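Local coordinates for protein glucose-resistance amylase regulator (Weissella paramesenteroides ATCC 33313, PDB 4RK6) that binds alpha-D-glucose and probably acts as a LacI-family transcription regulator that recognises cis-regulatory DNA, at residues A[239-244]-A[273-278]. Sequence-based numbering, arbitrary orientation.
With GLC (alpha-D-glucopyranose), chain C.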
# COMPACT_ATOMS: atom_id res chain seq x y z
N THR A 239 10.71 -9.38 -12.27
CA THR A 239 9.88 -9.86 -11.19
C THR A 239 9.07 -11.11 -11.59
O THR A 239 8.71 -11.28 -12.77
CB THR A 239 8.93 -8.73 -10.71
OG1 THR A 239 8.29 -9.11 -9.49
CG2 THR A 239 7.87 -8.38 -11.77
N VAL A 240 8.82 -11.99 -10.62
CA VAL A 240 7.76 -13.00 -10.76
C VAL A 240 6.46 -12.39 -10.31
O VAL A 240 6.24 -12.11 -9.11
CB VAL A 240 8.04 -14.32 -10.00
CG1 VAL A 240 6.81 -15.24 -10.01
CG2 VAL A 240 9.22 -15.03 -10.63
N LYS A 241 5.58 -12.16 -11.27
CA LYS A 241 4.30 -11.57 -10.98
C LYS A 241 3.29 -12.62 -10.55
O LYS A 241 3.00 -13.54 -11.31
CB LYS A 241 3.74 -10.83 -12.19
CG LYS A 241 2.54 -9.97 -11.82
CD LYS A 241 2.10 -9.14 -13.02
CE LYS A 241 1.44 -7.83 -12.61
NZ LYS A 241 0.18 -8.08 -11.89
N GLN A 242 2.77 -12.47 -9.34
CA GLN A 242 1.65 -13.31 -8.89
C GLN A 242 0.33 -12.70 -9.33
O GLN A 242 0.17 -11.47 -9.38
CB GLN A 242 1.63 -13.43 -7.37
CG GLN A 242 2.93 -13.98 -6.79
CD GLN A 242 2.72 -14.56 -5.40
OE1 GLN A 242 1.88 -15.44 -5.21
NE2 GLN A 242 3.42 -14.03 -4.42
N ASP A 243 -0.63 -13.56 -9.64
CA ASP A 243 -1.94 -13.08 -9.99
C ASP A 243 -2.83 -13.02 -8.75
O ASP A 243 -3.67 -13.90 -8.53
CB ASP A 243 -2.52 -14.00 -11.09
CG ASP A 243 -3.71 -13.37 -11.82
OD1 ASP A 243 -4.27 -12.38 -11.34
OD2 ASP A 243 -4.06 -13.91 -12.90
N PHE A 244 -2.62 -12.00 -7.91
CA PHE A 244 -3.31 -11.92 -6.62
C PHE A 244 -4.83 -11.82 -6.78
O PHE A 244 -5.57 -12.44 -6.04
CB PHE A 244 -2.79 -10.77 -5.75
CG PHE A 244 -1.39 -10.97 -5.27
CD1 PHE A 244 -1.08 -12.03 -4.42
CD2 PHE A 244 -0.36 -10.12 -5.68
CE1 PHE A 244 0.23 -12.23 -3.99
CE2 PHE A 244 0.94 -10.33 -5.25
CZ PHE A 244 1.23 -11.38 -4.40
N GLU A 273 4.25 -15.71 -13.81
CA GLU A 273 5.07 -15.46 -14.97
C GLU A 273 6.21 -14.54 -14.56
O GLU A 273 6.03 -13.68 -13.69
CB GLU A 273 4.23 -14.79 -16.04
CG GLU A 273 3.57 -13.49 -15.59
CD GLU A 273 2.43 -13.06 -16.51
OE1 GLU A 273 1.94 -13.90 -17.31
OE2 GLU A 273 2.05 -11.86 -16.45
N LEU A 274 7.33 -14.73 -15.22
CA LEU A 274 8.53 -13.97 -14.92
C LEU A 274 8.57 -12.85 -15.94
O LEU A 274 8.62 -13.09 -17.14
CB LEU A 274 9.74 -14.90 -15.00
CG LEU A 274 11.01 -14.31 -14.40
CD1 LEU A 274 12.01 -15.43 -14.09
CD2 LEU A 274 11.64 -13.28 -15.33
N ILE A 275 8.45 -11.61 -15.46
CA ILE A 275 8.47 -10.46 -16.30
C ILE A 275 9.84 -9.83 -16.29
O ILE A 275 10.34 -9.35 -15.26
CB ILE A 275 7.43 -9.42 -15.84
CG1 ILE A 275 6.05 -10.04 -15.82
CG2 ILE A 275 7.49 -8.20 -16.75
CD1 ILE A 275 4.97 -9.11 -15.34
N GLN A 276 10.46 -9.83 -17.46
CA GLN A 276 11.81 -9.34 -17.60
C GLN A 276 11.75 -7.86 -17.86
O GLN A 276 11.06 -7.42 -18.77
CB GLN A 276 12.44 -10.08 -18.78
CG GLN A 276 13.84 -9.72 -19.11
CD GLN A 276 14.11 -10.16 -20.50
OE1 GLN A 276 13.98 -11.35 -20.81
NE2 GLN A 276 14.42 -9.21 -21.38
N ARG A 277 12.43 -7.11 -16.99
CA ARG A 277 12.52 -5.65 -17.12
C ARG A 277 14.00 -5.26 -17.19
O ARG A 277 14.69 -5.75 -18.05
CB ARG A 277 11.73 -4.96 -16.01
CG ARG A 277 10.27 -5.36 -16.00
CD ARG A 277 9.41 -4.27 -15.41
NE ARG A 277 7.98 -4.57 -15.45
CZ ARG A 277 7.26 -4.92 -14.41
NH1 ARG A 277 7.82 -5.10 -13.22
NH2 ARG A 277 5.96 -5.11 -14.56
N ASP A 278 14.49 -4.42 -16.29
CA ASP A 278 15.79 -3.76 -16.46
C ASP A 278 16.82 -4.02 -15.36
O ASP A 278 17.88 -3.40 -15.34
CB ASP A 278 15.57 -2.25 -16.63
CG ASP A 278 14.76 -1.92 -17.87
OD1 ASP A 278 14.99 -2.55 -18.91
OD2 ASP A 278 13.90 -1.03 -17.81
C1 GLC C . 3.25 -13.23 1.82
C2 GLC C . 2.69 -14.09 0.69
C3 GLC C . 3.67 -14.30 -0.45
C4 GLC C . 4.30 -12.96 -0.83
C5 GLC C . 5.04 -12.42 0.40
C6 GLC C . 5.69 -11.07 0.13
O1 GLC C . 4.01 -14.07 2.61
O2 GLC C . 2.32 -15.38 1.17
O3 GLC C . 2.90 -14.82 -1.53
O4 GLC C . 5.15 -13.12 -1.93
O5 GLC C . 4.13 -12.19 1.45
O6 GLC C . 4.74 -10.11 -0.21
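T239 and I275 face each other as a hydrogen-bonded antiparallel pair: T239 N donates to I275 O, and I275 N returns a bond of 2.7 Å to T239 O. The next pair, V240 with L274, is non-hydrogen-bonded and brings the two CA atoms to 4.3 Å; K241 N then bonds to E273 O at 2.9 Å. The carbonyls of T239 and E273 each receive a CA-H...O contact, from L274 and V240 respectively.

On the face bearing T239, K241, E273 and I275, the lysine runs outward across I275. K241 CB lies 3.8 Å from I275 CD1 and also faces E273 CG. CG stands anti to the backbone N (chi1 -168°) and carries the chain over the isoleucine, where K241 CD meets I275 CD1 at 3.7 Å. Beyond CD the chain bends about the CD-CE bond (chi4 -65°), turning K241 NZ away to 6.2 Å from E273 OE2, too far for a salt bridge. Lysine suits this partly exposed position because its aliphatic stem packs while its charged end leaves. Beta-branched T239 serves two partners: T239 CG2 rests 3.6 Å from R277 NH1, while OG1 is hydrogen-bonded to T223 OG1. The same arginine nitrogen is hydrogen-bonded to T230 OG1 and L237 O, which holds it beside the strand, while I275 CG2 lies over one face of the guanidinium. On the other face, V240 CG2 meets L274 CG, and the compact valine packs against helix 110-123.

Where strand 238-241 runs out, Q242 reaches the sugar, its amide suiting the site because NE2 donates almost straight (175°) to O3 of glucose and also to D225, while OE1 bonds S108, fixing its orientation. A strand whose C-terminal end delivers a ligand-binding side chain into the cleft is characteristic of the periplasmic-binding-protein-like fold of LacI-family regulators.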